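Local coordinates for immunogenic protein MPT63/MPB63 (Mycobacterium tuberculosis, PDB 1LMI) that is a secreted immunogenic protein of unknown biochemical function, built as a beta-sandwich, at residues 29-34 / 46-51; 78-83 / 105-110. All coordinates share one frame; numbering follows the deposited sequence.

Contact 1: 29-34 / 46-51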
ATOM      1  N   SER A  29      -7.418   1.018  -3.307  1.00  9.19           N
ATOM      2  CA  SER A  29      -8.782   0.571  -3.576  1.00  8.81           C
ATOM      3  C   SER A  29      -8.768  -0.886  -4.016  1.00 13.48           C
ATOM      4  O   SER A  29      -7.721  -1.482  -4.286  1.00 11.61           O
ATOM      5  CB  SER A  29      -9.450   1.428  -4.675  1.00 14.07           C
ATOM      6  OG  SER A  29      -8.724   1.264  -5.876  1.00 19.09           O
ATOM      7  N   ASP A  30      -9.946  -1.508  -4.123  1.00 10.86           N
ATOM      8  CA  ASP A  30     -10.028  -2.849  -4.708  1.00 11.44           C
ATOM      9  C   ASP A  30      -9.138  -3.876  -3.960  1.00 10.71           C
ATOM     10  O   ASP A  30      -8.429  -4.719  -4.515  1.00 10.85           O
ATOM     11  CB  ASP A  30      -9.707  -2.835  -6.196  1.00 11.41           C
ATOM     12  CG  ASP A  30     -10.498  -1.824  -6.994  1.00 13.17           C
ATOM     13  OD1 ASP A  30     -11.577  -2.179  -7.519  1.00 16.80           O
ATOM     14  OD2 ASP A  30     -10.073  -0.655  -7.125  1.00 18.71           O
ATOM     15  N   LEU A  31      -9.213  -3.827  -2.628  1.00  9.50           N
ATOM     16  CA  LEU A  31      -8.655  -4.846  -1.773  1.00  9.64           C
ATOM     17  C   LEU A  31      -9.529  -6.100  -1.801  1.00 12.92           C
ATOM     18  O   LEU A  31     -10.708  -6.047  -1.398  1.00 11.67           O
ATOM     19  CB  LEU A  31      -8.558  -4.315  -0.340  1.00 10.69           C
ATOM     20  CG  LEU A  31      -8.180  -5.347   0.727  1.00 11.46           C
ATOM     21  CD1 LEU A  31      -6.733  -5.809   0.594  1.00  9.66           C
ATOM     22  CD2 LEU A  31      -8.418  -4.786   2.115  1.00 10.38           C
ATOM     23  N   LYS A  32      -8.960  -7.198  -2.270  1.00 10.57           N
ATOM     24  CA  LYS A  32      -9.811  -8.378  -2.499  1.00 11.86           C
ATOM     25  C   LYS A  32      -9.011  -9.659  -2.636  1.00 10.68           C
ATOM     26  O   LYS A  32      -7.804  -9.574  -2.889  1.00 10.75           O
ATOM     27  CB  LYS A  32     -10.641  -8.157  -3.768  1.00 11.91           C
ATOM     28  CG  LYS A  32      -9.826  -8.020  -5.051  1.00 10.37           C
ATOM     29  CD  LYS A  32     -10.763  -7.663  -6.205  1.00 13.03           C
ATOM     30  CE  LYS A  32      -9.994  -7.276  -7.447  1.00 21.51           C
ATOM     31  NZ  LYS A  32     -10.930  -6.713  -8.482  1.00 18.33           N
ATOM     32  N   SER A  33      -9.683 -10.788  -2.438  1.00 11.31           N
ATOM     33  CA  SER A  33      -9.007 -12.066  -2.722  1.00 11.99           C
ATOM     34  C   SER A  33      -8.544 -12.071  -4.164  1.00 13.31           C
ATOM     35  O   SER A  33      -9.254 -11.646  -5.068  1.00 13.21           O
ATOM     36  CB  SER A  33      -9.941 -13.240  -2.430  1.00 10.05           C
ATOM     37  OG  SER A  33      -9.144 -14.437  -2.636  1.00 15.51           O
ATOM     38  N   SER A  34      -7.324 -12.566  -4.401  1.00 14.96           N
ATOM     39  CA  SER A  34      -6.726 -12.519  -5.717  1.00 13.81           C
ATOM     40  C   SER A  34      -6.668 -13.938  -6.304  1.00 17.26           C
ATOM     41  O   SER A  34      -6.595 -14.917  -5.576  1.00 19.54           O
ATOM     42  CB  SER A  34      -5.310 -11.942  -5.654  1.00 13.25           C
ATOM     43  OG  SER A  34      -4.731 -11.637  -6.907  1.00 12.42           O
ATOM     44  N   GLN A  46      -3.937 -17.546   1.287  1.00 14.19           N
ATOM     45  CA  GLN A  46      -4.583 -17.073   0.081  1.00 17.57           C
ATOM     46  C   GLN A  46      -3.999 -15.731  -0.392  1.00 12.54           C
ATOM     47  O   GLN A  46      -3.971 -14.818   0.430  1.00 13.14           O
ATOM     48  CB  GLN A  46      -6.077 -16.891   0.375  1.00 14.96           C
ATOM     49  CG  GLN A  46      -6.826 -16.237  -0.783  1.00 16.93           C
ATOM     50  CD  GLN A  46      -6.949 -17.141  -1.981  1.00 23.58           C
ATOM     51  OE1 GLN A  46      -7.351 -18.306  -1.864  1.00 27.51           O
ATOM     52  NE2 GLN A  46      -6.630 -16.641  -3.160  1.00 21.98           N
ATOM     53  N   VAL A  47      -3.634 -15.650  -1.658  1.00 12.63           N
ATOM     54  CA  VAL A  47      -3.102 -14.352  -2.110  1.00 13.37           C
ATOM     55  C   VAL A  47      -4.251 -13.333  -2.205  1.00 16.03           C
ATOM     56  O   VAL A  47      -5.297 -13.646  -2.763  1.00 15.44           O
ATOM     57  CB  VAL A  47      -2.398 -14.425  -3.454  1.00 17.02           C
ATOM     58  CG1 VAL A  47      -1.905 -13.050  -3.898  1.00 14.01           C
ATOM     59  CG2 VAL A  47      -1.234 -15.418  -3.402  1.00 19.22           C
ATOM     60  N   TRP A  48      -4.015 -12.168  -1.622  1.00 11.05           N
ATOM     61  CA  TRP A  48      -4.924 -11.028  -1.760  1.00 10.64           C
ATOM     62  C   TRP A  48      -4.189  -9.941  -2.538  1.00 12.88           C
ATOM     63  O   TRP A  48      -2.961  -9.919  -2.693  1.00 10.74           O
ATOM     64  CB  TRP A  48      -5.374 -10.482  -0.401  1.00 11.44           C
ATOM     65  CG  TRP A  48      -6.551 -11.262   0.118  1.00 10.52           C
ATOM     66  CD1 TRP A  48      -6.590 -12.624   0.287  1.00 12.81           C
ATOM     67  CD2 TRP A  48      -7.814 -10.729   0.502  1.00  9.87           C
ATOM     68  NE1 TRP A  48      -7.836 -12.971   0.782  1.00 14.67           N
ATOM     69  CE2 TRP A  48      -8.597 -11.825   0.918  1.00 11.15           C
ATOM     70  CE3 TRP A  48      -8.382  -9.431   0.559  1.00 10.96           C
ATOM     71  CZ2 TRP A  48      -9.896 -11.688   1.368  1.00 12.25           C
ATOM     72  CZ3 TRP A  48      -9.670  -9.308   1.007  1.00 10.26           C
ATOM     73  CH2 TRP A  48     -10.424 -10.419   1.410  1.00 13.34           C
ATOM     74  N   GLU A  49      -4.964  -9.000  -3.070  1.00 10.92           N
ATOM     75  CA  GLU A  49      -4.415  -7.882  -3.801  1.00 11.85           C
ATOM     76  C   GLU A  49      -5.138  -6.581  -3.398  1.00 10.00           C
ATOM     77  O   GLU A  49      -6.226  -6.603  -2.840  1.00 10.03           O
ATOM     78  CB  GLU A  49      -4.521  -8.070  -5.314  1.00 11.53           C
ATOM     79  CG  GLU A  49      -5.965  -8.179  -5.816  1.00 13.40           C
ATOM     80  CD  GLU A  49      -6.079  -8.221  -7.316  1.00 13.98           C
ATOM     81  OE1 GLU A  49      -5.710  -9.256  -7.937  1.00 18.74           O
ATOM     82  OE2 GLU A  49      -6.514  -7.241  -7.929  1.00 14.54           O
ATOM     83  N   ALA A  50      -4.463  -5.467  -3.705  1.00  8.77           N
ATOM     84  CA  ALA A  50      -5.144  -4.179  -3.725  1.00  9.70           C
ATOM     85  C   ALA A  50      -4.540  -3.412  -4.921  1.00 10.63           C
ATOM     86  O   ALA A  50      -3.482  -3.745  -5.465  1.00  9.38           O
ATOM     87  CB  ALA A  50      -5.048  -3.387  -2.444  1.00 10.65           C
ATOM     88  N   THR A  51      -5.229  -2.366  -5.354  1.00 10.28           N
ATOM     89  CA  THR A  51      -4.734  -1.471  -6.386  1.00  9.79           C
ATOM     90  C   THR A  51      -4.353  -0.135  -5.761  1.00  9.96           C
ATOM     91  O   THR A  51      -5.175   0.545  -5.139  1.00 11.56           O
ATOM     92  CB  THR A  51      -5.789  -1.245  -7.467  1.00 12.54           C
ATOM     93  OG1 THR A  51      -6.084  -2.512  -8.099  1.00 12.73           O
ATOM     94  CG2 THR A  51      -5.268  -0.274  -8.515  1.00 15.59           C
TER
HETATM   95  O   HOH W   1      -6.923  -4.794  -6.881  1.00 12.47           O
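The indole of Trp-48 lies against the backbone of Lys-32 and Ser-33 on the neighbouring antiparallel strand. Ser-33 CA stands over the five-membered ring, 3.6 Å from its centroid and 6° off the normal, a CH-pi contact; on the same face Ser-33 N lies over the centre of the ring system and Lys-32 C nearer the rim. Trp-48 CG is anti to the carbonyl carbon, beside the backbone N (chi1 -85°). Leu-31 crosses the indole at about a right angle, its CD1 meeting the edge 4.0 Å from Trp-48 CE3. On the other side of the sheet Lys-32 and Glu-49 run alongside each other in the same sense, with Lys-32 CG 3.9 Å from Glu-49 CG. Just past the end of the strand, Ser-34 OG donates to the anti lone pair of Glu-49 OE1 at 2.8 Å, while OG also bonds to Ala-36 N. Backbone pairs Ser-29 with Thr-51 and Lys-32 with Glu-49 are hydrogen-bonded, but the register slips by one residue between them. In this beta bulge Asp-30 has positive phi (57°), and its O receives Ala-50 CA-H at 3.4 Å (CA to O). A water there donates to Asp-30 O and accepts from Thr-51 OG1; its bond to Glu-49 OE2, a less surely placed atom, is tentative. The chemistry thus divides by face: Trp-48 and Leu-31 pack through carbon and ring contacts on one, while the other carries the Ser-34 to Glu-49 bond and the water. There Lys-32 NZ, about 4.5 Å from the less certain Glu-49 OE2, and Lys-104, a long, weak ion-pair partner, may together favour the charged carboxylate.

Contact 2: 78-83 / 105-110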
ATOM      1  N   TYR A  78      -0.951  -8.432   7.676  1.00 11.03           N
ATOM      2  CA  TYR A  78      -0.332  -9.201   6.629  1.00  9.46           C
ATOM      3  C   TYR A  78       0.569  -8.238   5.839  1.00 13.49           C
ATOM      4  O   TYR A  78       0.069  -7.252   5.271  1.00 12.09           O
ATOM      5  CB  TYR A  78      -1.335  -9.864   5.690  1.00 10.38           C
ATOM      6  CG  TYR A  78      -2.457 -10.625   6.378  1.00 12.84           C
ATOM      7  CD1 TYR A  78      -2.139 -11.818   7.059  1.00 13.98           C
ATOM      8  CD2 TYR A  78      -3.763 -10.188   6.360  1.00 12.17           C
ATOM      9  CE1 TYR A  78      -3.142 -12.531   7.697  1.00 16.23           C
ATOM     10  CE2 TYR A  78      -4.787 -10.907   6.994  1.00 12.29           C
ATOM     11  CZ  TYR A  78      -4.439 -12.061   7.652  1.00 14.71           C
ATOM     12  OH  TYR A  78      -5.422 -12.808   8.290  1.00 16.15           O
ATOM     13  N   ARG A  79       1.858  -8.497   5.824  1.00 12.35           N
ATOM     14  CA  ARG A  79       2.819  -7.683   5.112  1.00 12.66           C
ATOM     15  C   ARG A  79       2.581  -7.731   3.611  1.00 11.10           C
ATOM     16  O   ARG A  79       2.233  -8.779   3.050  1.00 12.82           O
ATOM     17  CB  ARG A  79       4.252  -8.179   5.378  1.00 12.89           C
ATOM     18  CG  ARG A  79       4.703  -8.093   6.831  1.00 15.04           C
ATOM     19  CD  ARG A  79       5.066  -6.675   7.278  1.00 13.24           C
ATOM     20  NE  ARG A  79       6.191  -6.157   6.520  1.00 19.81           N
ATOM     21  CZ  ARG A  79       6.140  -5.150   5.650  1.00 18.80           C
ATOM     22  NH1 ARG A  79       5.001  -4.509   5.380  1.00 15.62           N
ATOM     23  NH2 ARG A  79       7.273  -4.814   5.042  1.00 15.00           N
ATOM     24  N   VAL A  80       2.834  -6.604   2.943  1.00 10.35           N
ATOM     25  CA  VAL A  80       2.897  -6.610   1.496  1.00 10.21           C
ATOM     26  C   VAL A  80       3.991  -7.548   1.010  1.00 12.83           C
ATOM     27  O   VAL A  80       5.045  -7.681   1.649  1.00 15.54           O
ATOM     28  CB  VAL A  80       3.090  -5.172   0.990  1.00  8.84           C
ATOM     29  CG1 VAL A  80       4.483  -4.584   1.269  1.00 11.63           C
ATOM     30  CG2 VAL A  80       2.876  -5.096  -0.531  1.00 12.46           C
ATOM     31  N   LEU A  81       3.700  -8.206  -0.110  1.00 12.30           N
ATOM     32  CA  LEU A  81       4.698  -9.059  -0.743  1.00 17.26           C
ATOM     33  C   LEU A  81       5.533  -8.182  -1.658  1.00 23.00           C
ATOM     34  O   LEU A  81       5.406  -8.220  -2.878  1.00 25.46           O
ATOM     35  CB  LEU A  81       4.017 -10.181  -1.526  1.00 18.88           C
ATOM     36  CG  LEU A  81       3.189 -11.095  -0.625  1.00 20.44           C
ATOM     37  CD1 LEU A  81       2.771 -12.345  -1.387  1.00 30.40           C
ATOM     38  CD2 LEU A  81       3.979 -11.485   0.616  1.00 22.97           C
ATOM     39  N   TRP A  82       6.343  -7.334  -1.012  1.00 22.81           N
ATOM     40  CA  TRP A  82       6.930  -6.218  -1.710  1.00 28.38           C
ATOM     41  C   TRP A  82       8.608  -7.523  -2.799  1.00 47.28           C
ATOM     42  O   TRP A  82       8.987  -8.000  -1.776  1.00 58.25           O
ATOM     43  CB  TRP A  82       7.646  -5.182  -0.903  1.00 32.91           C
ATOM     44  CG  TRP A  82       8.975  -5.427  -0.285  1.00 51.90           C
ATOM     45  CD1 TRP A  82      10.168  -4.884  -0.693  1.00 61.47           C
ATOM     46  CD2 TRP A  82       9.292  -6.259   0.837  1.00 52.46           C
ATOM     47  NE1 TRP A  82      11.196  -5.330   0.105  1.00 60.99           N
ATOM     48  CE2 TRP A  82      10.682  -6.176   1.054  1.00 52.22           C
ATOM     49  CE3 TRP A  82       8.524  -7.068   1.680  1.00 60.28           C
ATOM     50  CZ2 TRP A  82      11.342  -6.860   2.070  1.00 51.14           C
ATOM     51  CZ3 TRP A  82       9.190  -7.743   2.683  1.00 62.60           C
ATOM     52  CH2 TRP A  82      10.570  -7.649   2.883  1.00 55.76           C
ATOM     53  N   GLN A  83       8.762  -6.875  -3.867  1.00 57.42           N
ATOM     54  CA  GLN A  83       8.001  -6.072  -4.795  1.00 76.13           C
ATOM     55  C   GLN A  83       6.894  -6.966  -5.377  1.00 91.12           C
ATOM     56  O   GLN A  83       5.752  -6.778  -4.901  1.00 94.65           O
ATOM     57  CB  GLN A  83       8.869  -5.405  -5.854  1.00118.51           C
ATOM     58  CG  GLN A  83       9.364  -4.030  -5.414  1.00112.23           C
ATOM     59  CD  GLN A  83       8.267  -3.000  -5.244  1.00102.11           C
ATOM     60  OE1 GLN A  83       7.138  -3.312  -4.861  1.00 91.80           O
ATOM     61  NE2 GLN A  83       8.598  -1.740  -5.529  1.00 53.07           N
ATOM     62  N   ILE A 105      -0.580  -4.441  -5.497  1.00 11.42           N
ATOM     63  CA  ILE A 105       0.262  -4.883  -4.377  1.00  9.20           C
ATOM     64  C   ILE A 105      -0.397  -6.159  -3.869  1.00 11.63           C
ATOM     65  O   ILE A 105      -1.621  -6.306  -3.988  1.00 13.27           O
ATOM     66  CB  ILE A 105       0.368  -3.821  -3.272  1.00 10.92           C
ATOM     67  CG1 ILE A 105      -0.994  -3.275  -2.820  1.00  9.88           C
ATOM     68  CG2 ILE A 105       1.288  -2.655  -3.677  1.00 12.19           C
ATOM     69  CD1 ILE A 105      -0.924  -2.351  -1.620  1.00 10.15           C
ATOM     70  N   TYR A 106       0.372  -7.094  -3.352  1.00 11.99           N
ATOM     71  CA  TYR A 106      -0.149  -8.383  -2.907  1.00 10.61           C
ATOM     72  C   TYR A 106       0.137  -8.691  -1.446  1.00 10.87           C
ATOM     73  O   TYR A 106       1.060  -8.128  -0.868  1.00 11.67           O
ATOM     74  CB  TYR A 106       0.476  -9.466  -3.805  1.00 11.75           C
ATOM     75  CG  TYR A 106       0.048  -9.306  -5.256  1.00 11.57           C
ATOM     76  CD1 TYR A 106      -1.199  -9.755  -5.641  1.00 11.11           C
ATOM     77  CD2 TYR A 106       0.865  -8.708  -6.208  1.00 13.73           C
ATOM     78  CE1 TYR A 106      -1.631  -9.633  -6.950  1.00 13.42           C
ATOM     79  CE2 TYR A 106       0.440  -8.574  -7.523  1.00 14.32           C
ATOM     80  CZ  TYR A 106      -0.807  -9.041  -7.880  1.00 14.46           C
ATOM     81  OH  TYR A 106      -1.222  -8.887  -9.192  1.00 15.65           O
ATOM     82  N   PHE A 107      -0.648  -9.605  -0.873  1.00  8.58           N
ATOM     83  CA  PHE A 107      -0.530 -10.022   0.527  1.00  9.76           C
ATOM     84  C   PHE A 107      -0.750 -11.539   0.637  1.00 11.48           C
ATOM     85  O   PHE A 107      -1.513 -12.087  -0.174  1.00 13.12           O
ATOM     86  CB  PHE A 107      -1.551  -9.300   1.410  1.00 10.46           C
ATOM     87  CG  PHE A 107      -1.598  -7.796   1.223  1.00 10.45           C
ATOM     88  CD1 PHE A 107      -0.756  -6.955   1.913  1.00  9.05           C
ATOM     89  CD2 PHE A 107      -2.517  -7.259   0.331  1.00 11.37           C
ATOM     90  CE1 PHE A 107      -0.817  -5.601   1.704  1.00 11.47           C
ATOM     91  CE2 PHE A 107      -2.571  -5.879   0.117  1.00 12.65           C
ATOM     92  CZ  PHE A 107      -1.718  -5.042   0.802  1.00 10.51           C
ATOM     93  N   ASP A 108      -0.149 -12.218   1.592  1.00 10.53           N
ATOM     94  CA  ASP A 108      -0.418 -13.650   1.796  1.00 13.90           C
ATOM     95  C   ASP A 108      -1.317 -13.795   3.007  1.00 13.07           C
ATOM     96  O   ASP A 108      -0.887 -13.669   4.152  1.00 14.53           O
ATOM     97  CB  ASP A 108       0.914 -14.379   2.009  1.00 19.77           C
ATOM     98  CG  ASP A 108       0.786 -15.881   2.114  1.00 29.41           C
ATOM     99  OD1 ASP A 108      -0.359 -16.370   1.958  1.00 15.80           O
ATOM    100  OD2 ASP A 108       1.835 -16.535   2.350  1.00 22.28           O
ATOM    101  N   VAL A 109      -2.634 -13.987   2.790  1.00 13.77           N
ATOM    102  CA  VAL A 109      -3.565 -13.954   3.902  1.00 13.63           C
ATOM    103  C   VAL A 109      -3.686 -15.350   4.517  1.00 12.49           C
ATOM    104  O   VAL A 109      -4.199 -16.261   3.881  1.00 14.91           O
ATOM    105  CB  VAL A 109      -4.932 -13.414   3.433  1.00 13.19           C
ATOM    106  CG1 VAL A 109      -5.995 -13.563   4.517  1.00 14.05           C
ATOM    107  CG2 VAL A 109      -4.815 -11.952   2.986  1.00 13.46           C
ATOM    108  N   THR A 110      -3.180 -15.446   5.732  1.00 15.20           N
ATOM    109  CA  THR A 110      -3.169 -16.730   6.415  1.00 22.53           C
ATOM    110  C   THR A 110      -4.169 -16.824   7.549  1.00 21.04           C
ATOM    111  O   THR A 110      -4.258 -17.854   8.239  1.00 30.06           O
ATOM    112  CB  THR A 110      -1.758 -16.957   7.026  1.00 16.80           C
ATOM    113  OG1 THR A 110      -1.481 -15.831   7.840  1.00 18.69           O
ATOM    114  CG2 THR A 110      -0.722 -17.090   5.930  1.00 19.22           C
TER
HETATM  115  O   HOH W   2       1.620 -11.179   3.633  1.00 18.27           O
HETATM  116  O   HOH W   3       3.277  -7.022  -3.727  1.00 26.10           O
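Ile-105 meets Val-80 at about a right angle, its CB 3.9 Å from Val-80 CG2, the methyl anti to the backbone N. At Tyr-106 the backbone takes over: its O accepts Leu-81 N-H at 2.7 Å, with the donor tilted 33° from the carbonyl plane, while Leu-81 CB and CG rest close to the same oxygen. A water that accepts from Tyr-106 N donates to Leu-81 O. The Phe-107 ring turns its CE1 toward Val-80 CB, and Arg-79 O lies at the ring edge, 3.7 Å from Phe-107 CD1. Asp-108 N donates to a second water, which donates to Arg-79 O; the Asp-108 carboxylate itself is bound by Ala-44 N and Gly-45 N. Val-109 sits over one face of the Tyr-78 ring, CA 4.1 Å from the centroid, and its CG1 lies 3.8 Å from Tyr-78 CZ. Thr-110 OG1 passes Tyr-78 CE1 at 3.7 Å, the two side chains running by one another in opposing senses, and Tyr-78 OH bonds to Pro-112 O. Leu-81 centres an inverse gamma turn beyond strand 77-79. Here the outermost strands of two sheets, 77-79 and 100-109, come together at one side of a beta-sandwich.

Contacts 1 and 2 lie in series along the chain, with centres about 9 Å apart, and strand 100-109 joins them. Its pairing with strand 46-56 puts Gln-46 O 2.8 Å from Val-109 N and Trp-48 N 2.9 Å from Phe-107 O, both probable hydrogen bonds. Side chains meet too: Trp-48 CD1 packs 3.3 Å from Val-109 CG2, so Val-109 serves both the indole of contact 1 and the tyrosine ring of contact 2. Contact 1 thus builds the four-stranded antiparallel sheet from within, and contact 2 connects its outermost strand to the other sheet. With the function unassigned, neither contact can be tied to a site; their geometry bears out packing and strand pairing within the sandwich.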